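Local coordinates for flavohemoglobin (Malassezia yamatoensis, PDB 6O0A), which is a heme- and FAD-containing oxidoreductase required for nitric oxide resistance, probably passing electrons from NAD(P)H through the flavin to the heme, at residues 204-209 against 267-272; 223-228 against 290-295. All blocks are in the same frame, centred on the assembly; numbering follows the deposited sequence.

Contact 1: 204-209 against 267-272. With FAD (flavin-adenine dinucleotide), chain B.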
loop_
_atom_site.group_PDB
_atom_site.type_symbol
_atom_site.label_atom_id
_atom_site.label_comp_id
_atom_site.label_asym_id
_atom_site.label_seq_id
_atom_site.Cartn_x
_atom_site.Cartn_y
_atom_site.Cartn_z
ATOM N N ALA A 204 10.163 7.871 -6.494
ATOM C CA ALA A 204 10.674 7.204 -5.305
ATOM C C ALA A 204 9.573 7.030 -4.266
ATOM O O ALA A 204 8.875 7.990 -3.912
ATOM C CB ALA A 204 11.849 7.994 -4.720
ATOM N N GLY A 205 9.433 5.791 -3.778
ATOM C CA GLY A 205 8.360 5.398 -2.887
ATOM C C GLY A 205 7.250 4.630 -3.573
ATOM O O GLY A 205 6.443 3.979 -2.887
ATOM N N GLN A 206 7.184 4.669 -4.898
ATOM C CA GLN A 206 6.095 3.957 -5.551
ATOM C C GLN A 206 6.381 2.460 -5.612
ATOM O O GLN A 206 7.506 1.987 -5.408
ATOM C CB GLN A 206 5.842 4.520 -6.948
ATOM C CG GLN A 206 5.270 5.945 -6.929
ATOM C CD GLN A 206 4.804 6.399 -8.292
ATOM O OE1 GLN A 206 5.501 6.219 -9.288
ATOM N NE2 GLN A 206 3.611 6.983 -8.346
ATOM N N TYR A 207 5.320 1.706 -5.900
ATOM C CA TYR A 207 5.356 0.258 -5.960
ATOM C C TYR A 207 4.793 -0.205 -7.294
ATOM O O TYR A 207 4.160 0.562 -8.023
ATOM C CB TYR A 207 4.549 -0.361 -4.816
ATOM C CG TYR A 207 3.087 0.067 -4.797
ATOM C CD1 TYR A 207 2.134 -0.593 -5.566
ATOM C CD2 TYR A 207 2.660 1.121 -4.002
ATOM C CE1 TYR A 207 0.800 -0.206 -5.526
ATOM C CE2 TYR A 207 1.343 1.504 -3.965
ATOM C CZ TYR A 207 0.418 0.838 -4.733
ATOM O OH TYR A 207 -0.899 1.236 -4.678
ATOM N N ILE A 208 5.025 -1.480 -7.599
ATOM C CA ILE A 208 4.382 -2.136 -8.726
ATOM C C ILE A 208 3.650 -3.353 -8.185
ATOM O O ILE A 208 3.960 -3.867 -7.111
ATOM C CB ILE A 208 5.383 -2.539 -9.843
ATOM C CG1 ILE A 208 6.644 -3.218 -9.287
ATOM C CG2 ILE A 208 5.834 -1.302 -10.650
ATOM C CD1 ILE A 208 6.484 -4.645 -8.796
ATOM N N SER A 209 2.671 -3.814 -8.944
ATOM C CA SER A 209 2.102 -5.137 -8.740
ATOM C C SER A 209 2.759 -6.096 -9.725
ATOM O O SER A 209 2.819 -5.808 -10.927
ATOM C CB SER A 209 0.578 -5.139 -8.940
ATOM O OG SER A 209 -0.106 -4.437 -7.911
ATOM N N ASP A 267 1.045 6.840 -3.483
ATOM C CA ASP A 267 1.042 8.257 -3.152
ATOM C C ASP A 267 1.990 8.577 -2.009
ATOM O O ASP A 267 2.033 9.724 -1.557
ATOM C CB ASP A 267 -0.377 8.743 -2.834
ATOM C CG ASP A 267 -0.990 8.059 -1.616
ATOM O OD1 ASP A 267 -0.356 7.167 -1.016
ATOM O OD2 ASP A 267 -2.129 8.424 -1.256
ATOM N N MET A 268 2.758 7.597 -1.542
ATOM C CA MET A 268 3.698 7.800 -0.442
ATOM C C MET A 268 5.081 8.029 -1.049
ATOM O O MET A 268 5.956 7.161 -1.034
ATOM C CB MET A 268 3.661 6.603 0.502
ATOM C CG MET A 268 4.468 6.762 1.763
ATOM S SD MET A 268 3.921 8.194 2.681
ATOM C CE MET A 268 2.151 7.900 2.731
ATOM N N THR A 269 5.266 9.219 -1.602
ATOM C CA THR A 269 6.473 9.557 -2.336
ATOM C C THR A 269 7.293 10.596 -1.583
ATOM O O THR A 269 6.860 11.187 -0.587
ATOM C CB THR A 269 6.132 10.073 -3.736
ATOM O OG1 THR A 269 5.323 11.243 -3.624
ATOM C CG2 THR A 269 5.362 9.010 -4.516
ATOM N N LEU A 270 8.507 10.818 -2.090
ATOM C CA LEU A 270 9.390 11.802 -1.477
ATOM C C LEU A 270 8.742 13.181 -1.453
ATOM O O LEU A 270 8.891 13.930 -0.480
ATOM C CB LEU A 270 10.720 11.830 -2.227
ATOM C CG LEU A 270 11.875 12.577 -1.576
ATOM C CD1 LEU A 270 12.139 12.026 -0.186
ATOM C CD2 LEU A 270 13.112 12.477 -2.453
ATOM N N GLU A 271 8.001 13.526 -2.510
ATOM C CA GLU A 271 7.305 14.807 -2.543
ATOM C C GLU A 271 6.293 14.918 -1.407
ATOM O O GLU A 271 6.128 15.990 -0.816
ATOM C CB GLU A 271 6.619 14.992 -3.897
ATOM N N THR A 272 5.617 13.815 -1.084
ATOM C CA THR A 272 4.639 13.813 0.000
ATOM C C THR A 272 5.280 14.147 1.344
ATOM O O THR A 272 4.658 14.813 2.183
ATOM C CB THR A 272 3.940 12.450 0.051
ATOM O OG1 THR A 272 3.130 12.288 -1.119
ATOM C CG2 THR A 272 3.064 12.312 1.292
HETATM P PA FAD B . -0.108 -13.707 1.377
HETATM O O1A FAD B . -0.495 -14.929 0.632
HETATM O O2A FAD B . -0.691 -12.420 0.861
HETATM O O5B FAD B . -0.491 -13.872 2.918
HETATM C C5B FAD B . -0.401 -12.743 3.806
HETATM C C4B FAD B . -0.896 -13.227 5.146
HETATM O O4B FAD B . -2.253 -13.706 4.999
HETATM C C3B FAD B . -0.137 -14.408 5.723
HETATM O O3B FAD B . 1.028 -14.005 6.439
HETATM C C2B FAD B . -1.177 -15.024 6.665
HETATM O O2B FAD B . -1.211 -14.357 7.922
HETATM C C1B FAD B . -2.488 -14.770 5.908
HETATM N N9A FAD B . -2.965 -15.927 5.157
HETATM C C8A FAD B . -2.422 -16.437 4.010
HETATM N N7A FAD B . -3.008 -17.528 3.580
HETATM C C5A FAD B . -4.006 -17.753 4.515
HETATM C C6A FAD B . -4.938 -18.795 4.669
HETATM N N6A FAD B . -5.036 -19.833 3.829
HETATM N N1A FAD B . -5.763 -18.747 5.740
HETATM C C2A FAD B . -5.660 -17.717 6.586
HETATM N N3A FAD B . -4.814 -16.681 6.548
HETATM C C4A FAD B . -4.003 -16.765 5.487
HETATM N N1 FAD B . 6.867 -6.966 0.643
HETATM C C2 FAD B . 8.217 -7.115 0.491
HETATM O O2 FAD B . 8.797 -8.163 0.809
HETATM N N3 FAD B . 8.965 -6.065 -0.034
HETATM C C4 FAD B . 8.466 -4.842 -0.444
HETATM O O4 FAD B . 9.213 -3.987 -0.921
HETATM C C4X FAD B . 7.039 -4.697 -0.281
HETATM N N5 FAD B . 6.487 -3.569 -0.644
HETATM C C5X FAD B . 5.111 -3.434 -0.487
HETATM C C6 FAD B . 4.507 -2.231 -0.854
HETATM C C7 FAD B . 3.132 -2.049 -0.729
HETATM C C7M FAD B . 2.515 -0.723 -1.098
HETATM C C8 FAD B . 2.337 -3.102 -0.243
HETATM C C8M FAD B . 0.843 -2.958 -0.128
HETATM C C9 FAD B . 2.939 -4.297 0.135
HETATM C C9A FAD B . 4.316 -4.469 0.031
HETATM N N10 FAD B . 4.952 -5.670 0.416
HETATM C C10 FAD B . 6.316 -5.814 0.274
HETATM C "C1'" FAD B . 4.164 -6.821 0.887
HETATM C "C2'" FAD B . 3.731 -7.735 -0.255
HETATM O "O2'" FAD B . 2.860 -7.022 -1.133
HETATM C "C3'" FAD B . 3.036 -9.004 0.249
HETATM O "O3'" FAD B . 1.967 -8.638 1.121
HETATM C "C4'" FAD B . 3.972 -9.956 0.992
HETATM O "O4'" FAD B . 5.120 -10.197 0.175
HETATM C "C5'" FAD B . 3.300 -11.261 1.371
HETATM O "O5'" FAD B . 2.847 -11.916 0.164
HETATM P P FAD B . 2.512 -13.474 0.250
HETATM O O1P FAD B . 3.678 -14.352 0.539
HETATM O O2P FAD B . 1.836 -13.834 -1.044
HETATM O O3P FAD B . 1.476 -13.603 1.453
HETATM O O HOH W 1 9.302 10.619 -4.936
HETATM O O HOH W 2 3.546 4.870 -2.473
HETATM O O HOH W 3 6.529 4.617 -0.065
#

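Contact 2: 223-228 against 290-295. With FAD (flavin-adenine dinucleotide), chain B.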
loop_
_atom_site.group_PDB
_atom_site.type_symbol
_atom_site.label_atom_id
_atom_site.label_comp_id
_atom_site.label_asym_id
_atom_site.label_seq_id
_atom_site.Cartn_x
_atom_site.Cartn_y
_atom_site.Cartn_z
ATOM N N GLN A 223 2.142 -6.487 -4.327
ATOM C CA GLN A 223 2.834 -5.207 -4.496
ATOM C C GLN A 223 4.218 -5.223 -3.861
ATOM O O GLN A 223 4.405 -5.772 -2.770
ATOM C CB GLN A 223 2.029 -4.053 -3.897
ATOM C CG GLN A 223 0.699 -3.805 -4.611
ATOM C CD GLN A 223 -0.357 -4.820 -4.229
ATOM O OE1 GLN A 223 -0.594 -5.064 -3.046
ATOM N NE2 GLN A 223 -1.028 -5.400 -5.238
ATOM N N PHE A 224 5.182 -4.607 -4.549
ATOM C CA PHE A 224 6.519 -4.414 -3.988
ATOM C C PHE A 224 7.045 -3.035 -4.348
ATOM O O PHE A 224 6.842 -2.546 -5.457
ATOM C CB PHE A 224 7.488 -5.504 -4.461
ATOM C CG PHE A 224 7.038 -6.883 -4.086
ATOM C CD1 PHE A 224 7.225 -7.366 -2.805
ATOM C CD2 PHE A 224 6.373 -7.678 -5.008
ATOM C CE1 PHE A 224 6.778 -8.629 -2.450
ATOM C CE2 PHE A 224 5.925 -8.938 -4.665
ATOM C CZ PHE A 224 6.129 -9.419 -3.383
ATOM N N THR A 225 7.730 -2.416 -3.392
ATOM C CA THR A 225 8.304 -1.091 -3.577
ATOM C C THR A 225 9.466 -1.117 -4.567
ATOM O O THR A 225 10.350 -1.976 -4.495
ATOM C CB THR A 225 8.781 -0.574 -2.219
ATOM O OG1 THR A 225 7.668 -0.549 -1.319
ATOM C CG2 THR A 225 9.359 0.844 -2.351
ATOM N N LEU A 226 9.469 -0.156 -5.489
ATOM C CA LEU A 226 10.552 -0.045 -6.456
ATOM C C LEU A 226 11.843 0.415 -5.791
ATOM O O LEU A 226 11.843 1.314 -4.943
ATOM C CB LEU A 226 10.169 0.931 -7.562
ATOM C CG LEU A 226 9.088 0.341 -8.465
ATOM C CD1 LEU A 226 8.643 1.397 -9.486
ATOM C CD2 LEU A 226 9.643 -0.905 -9.165
ATOM N N LEU A 227 12.945 -0.194 -6.200
ATOM C CA LEU A 227 14.280 0.092 -5.687
ATOM C C LEU A 227 15.175 0.727 -6.751
ATOM O O LEU A 227 14.918 0.615 -7.960
ATOM C CB LEU A 227 14.934 -1.202 -5.178
ATOM C CG LEU A 227 14.259 -1.860 -3.976
ATOM C CD1 LEU A 227 14.900 -3.197 -3.703
ATOM C CD2 LEU A 227 14.343 -0.940 -2.749
ATOM N N PRO A 228 16.258 1.389 -6.336
ATOM C CA PRO A 228 17.141 2.049 -7.309
ATOM C C PRO A 228 17.631 1.104 -8.399
ATOM O O PRO A 228 18.102 -0.005 -8.130
ATOM C CB PRO A 228 18.300 2.557 -6.443
ATOM C CG PRO A 228 17.697 2.757 -5.109
ATOM C CD PRO A 228 16.639 1.699 -4.943
ATOM N N VAL A 290 12.630 -1.305 4.904
ATOM C CA VAL A 290 13.715 -0.503 4.362
ATOM C C VAL A 290 13.501 -0.135 2.898
ATOM O O VAL A 290 14.123 0.802 2.415
ATOM C CB VAL A 290 15.054 -1.260 4.543
ATOM C CG1 VAL A 290 15.178 -2.393 3.537
ATOM C CG2 VAL A 290 16.232 -0.309 4.396
ATOM N N THR A 291 12.656 -0.857 2.153
ATOM C CA THR A 291 12.686 -0.649 0.706
ATOM C C THR A 291 12.256 0.760 0.286
ATOM O O THR A 291 12.978 1.378 -0.515
ATOM C CB THR A 291 11.901 -1.757 -0.014
ATOM O OG1 THR A 291 10.555 -1.845 0.468
ATOM C CG2 THR A 291 12.594 -3.123 0.174
ATOM N N PRO A 292 11.156 1.351 0.784
ATOM C CA PRO A 292 10.920 2.774 0.451
ATOM C C PRO A 292 11.998 3.707 0.988
ATOM O O PRO A 292 12.317 4.716 0.345
ATOM C CB PRO A 292 9.546 3.073 1.079
ATOM C CG PRO A 292 9.333 2.006 2.091
ATOM C CD PRO A 292 10.045 0.788 1.583
ATOM N N VAL A 293 12.575 3.392 2.146
ATOM C CA VAL A 293 13.633 4.233 2.707
ATOM C C VAL A 293 14.816 4.318 1.743
ATOM O O VAL A 293 15.337 5.403 1.454
ATOM C CB VAL A 293 14.046 3.698 4.090
ATOM C CG1 VAL A 293 15.281 4.433 4.620
ATOM C CG2 VAL A 293 12.883 3.837 5.091
ATOM N N LEU A 294 15.254 3.173 1.223
ATOM C CA LEU A 294 16.341 3.176 0.246
ATOM C C LEU A 294 15.966 3.948 -1.023
ATOM O O LEU A 294 16.778 4.710 -1.562
ATOM C CB LEU A 294 16.729 1.737 -0.085
ATOM C CG LEU A 294 17.814 1.598 -1.145
ATOM C CD1 LEU A 294 19.103 2.309 -0.710
ATOM C CD2 LEU A 294 18.074 0.120 -1.457
ATOM N N ALA A 295 14.734 3.781 -1.512
ATOM C CA ALA A 295 14.293 4.588 -2.649
ATOM C C ALA A 295 14.378 6.085 -2.345
ATOM O O ALA A 295 14.862 6.869 -3.171
ATOM C CB ALA A 295 12.862 4.194 -3.049
HETATM P PA FAD B . -0.108 -13.707 1.377
HETATM O O1A FAD B . -0.495 -14.929 0.632
HETATM O O2A FAD B . -0.691 -12.420 0.861
HETATM O O5B FAD B . -0.491 -13.872 2.918
HETATM C C5B FAD B . -0.401 -12.743 3.806
HETATM C C4B FAD B . -0.896 -13.227 5.146
HETATM O O4B FAD B . -2.253 -13.706 4.999
HETATM C C3B FAD B . -0.137 -14.408 5.723
HETATM O O3B FAD B . 1.028 -14.005 6.439
HETATM C C2B FAD B . -1.177 -15.024 6.665
HETATM O O2B FAD B . -1.211 -14.357 7.922
HETATM C C1B FAD B . -2.488 -14.770 5.908
HETATM N N9A FAD B . -2.965 -15.927 5.157
HETATM C C8A FAD B . -2.422 -16.437 4.010
HETATM N N7A FAD B . -3.008 -17.528 3.580
HETATM C C5A FAD B . -4.006 -17.753 4.515
HETATM C C6A FAD B . -4.938 -18.795 4.669
HETATM N N6A FAD B . -5.036 -19.833 3.829
HETATM N N1A FAD B . -5.763 -18.747 5.740
HETATM C C2A FAD B . -5.660 -17.717 6.586
HETATM N N3A FAD B . -4.814 -16.681 6.548
HETATM C C4A FAD B . -4.003 -16.765 5.487
HETATM N N1 FAD B . 6.867 -6.966 0.643
HETATM C C2 FAD B . 8.217 -7.115 0.491
HETATM O O2 FAD B . 8.797 -8.163 0.809
HETATM N N3 FAD B . 8.965 -6.065 -0.034
HETATM C C4 FAD B . 8.466 -4.842 -0.444
HETATM O O4 FAD B . 9.213 -3.987 -0.921
HETATM C C4X FAD B . 7.039 -4.697 -0.281
HETATM N N5 FAD B . 6.487 -3.569 -0.644
HETATM C C5X FAD B . 5.111 -3.434 -0.487
HETATM C C6 FAD B . 4.507 -2.231 -0.854
HETATM C C7 FAD B . 3.132 -2.049 -0.729
HETATM C C7M FAD B . 2.515 -0.723 -1.098
HETATM C C8 FAD B . 2.337 -3.102 -0.243
HETATM C C8M FAD B . 0.843 -2.958 -0.128
HETATM C C9 FAD B . 2.939 -4.297 0.135
HETATM C C9A FAD B . 4.316 -4.469 0.031
HETATM N N10 FAD B . 4.952 -5.670 0.416
HETATM C C10 FAD B . 6.316 -5.814 0.274
HETATM C "C1'" FAD B . 4.164 -6.821 0.887
HETATM C "C2'" FAD B . 3.731 -7.735 -0.255
HETATM O "O2'" FAD B . 2.860 -7.022 -1.133
HETATM C "C3'" FAD B . 3.036 -9.004 0.249
HETATM O "O3'" FAD B . 1.967 -8.638 1.121
HETATM C "C4'" FAD B . 3.972 -9.956 0.992
HETATM O "O4'" FAD B . 5.120 -10.197 0.175
HETATM C "C5'" FAD B . 3.300 -11.261 1.371
HETATM O "O5'" FAD B . 2.847 -11.916 0.164
HETATM P P FAD B . 2.512 -13.474 0.250
HETATM O O1P FAD B . 3.678 -14.352 0.539
HETATM O O2P FAD B . 1.836 -13.834 -1.044
HETATM O O3P FAD B . 1.476 -13.603 1.453
#

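Contact 1: 204-209 against 267-272
Gly205 and Thr269 mark the closest approach of two loops, with their CA atoms 4.6 Å apart, and the tight part of the contact is largely backbone. Gly205 has a positive phi of 102°, a conformation that suits glycine, and with no side chain in the way Met268 O comes to 3.5 Å from Gly205 CA as a CA-H...O contact. A second contact of this kind joins Thr269 CA to Ala204 O at 3.3 Å. The same carbonyl receives a weak, bent hydrogen bond from Leu270 N, doubled by water 1, which donates to Ala204 O and accepts from Leu270 N. Beside this seam, Gln206 and Thr269 run side by side in the same direction and touch through Gln206 CG and Thr269 CG2 at 3.9 Å. With its first torsion at 60°, Thr269 sends OG1 between N and the carbonyl carbon and leaves the methyl to face Ala204 O and Gln206. The Gln206 amide is held by Lys203 N at OE1 and by Gly266 O at NE2.

The looser part, round Gly205 O, is wet. Water 2 joins Gly205 O to Met268 N, to which it lies at 3.0 Å. Water 3 lies between Gly205 O and Met268 O, two acceptors that cannot bond each other. The Met268 side chain ends pointing away from this seam.

Further along 204-209, Tyr207 turns one ring face to the flavin methyl C7M, 3.4 Å from Tyr207 CD2, while helix 96-108 touches the Tyr207 side chain through Asn104, Lys105 and Ser108. Leu270 and Ala204 pack on helix 290-302, and strand 207-213 continues between strands 219-225 and 258-262 of the antiparallel sheet.

Contact 2: 223-228 against 290-295
Leu227 lays its CD2 methyl across Thr291, 3.5 Å from Thr291 O and close to Thr291 CB, the two side chains meeting at a slant. The same methyl reaches Leu294 CD2 at 4.1 Å, so one leucine methyl bridges two residues three apart on helix 290-302. Leu294 holds CG anti to its backbone N (chi1 177°), and that atom meets CD and CG of Pro228 in a slanting crossing, the nearer contact being 4.0 Å to Pro228 CD. Thr225 puts its CG2 3.6 Å from Pro292 N, and Ala295 CB packs against Leu226 O.

Beside these apolar contacts lies the flavin. Thr225 N forks its hydrogen between FAD N5 and FAD O4, with N-H...acceptor angles of 138° and 151°, so neither bond is straight. Thr291 OG1 lies 2.9 Å from FAD O4, with Ile288 O as a competing acceptor for its one proton. O4 is thus approached by strand and helix together. Phe224 meets the pyrimidine end of the flavin at its ring edge, with FAD C2 in the ring plane 3.5 Å from Phe224 CD1, and has FAD O2' over one face. That hydroxyl donates to Gln223 O at 2.6 Å, which ties the ribityl chain to the strand.

The sequence Arg222-Gln223-Phe224-Thr225 corresponds to the flavin-binding Arg-x-Tyr-Ser/Thr motif of the ferredoxin-NADP reductase superfamily, with Phe224 in the tyrosine place, and the Gly-x-Gly-x-Thr-Pro run ending at Thr291 and Pro292 is its nucleotide-domain counterpart; here the two motifs meet at the isoalloxazine.

Contacts 1 and 2 lie with centres 9 Å apart and share a sheet edge: strands 207-213 and 219-225 are antiparallel neighbours, joined by probable hydrogen bonds from Leu226 N to Gln206 O and from Phe224 N to Ile208 O, both 2.9 Å. Segment 204-209 also touches helix segment 290-295, with Ala204 CB 3.6 Å from Ala295 O. Both contacts touch the dimethylbenzene end of FAD, contact 1 with Tyr207 and contact 2 with Gln223, and contact 2 goes on to N5, O4 and the ribityl chain. The heme lies about 11 Å from the Met268 side chain and 13 Å from that of Thr225; flavohemoglobins are thought to pass electrons from flavin to heme.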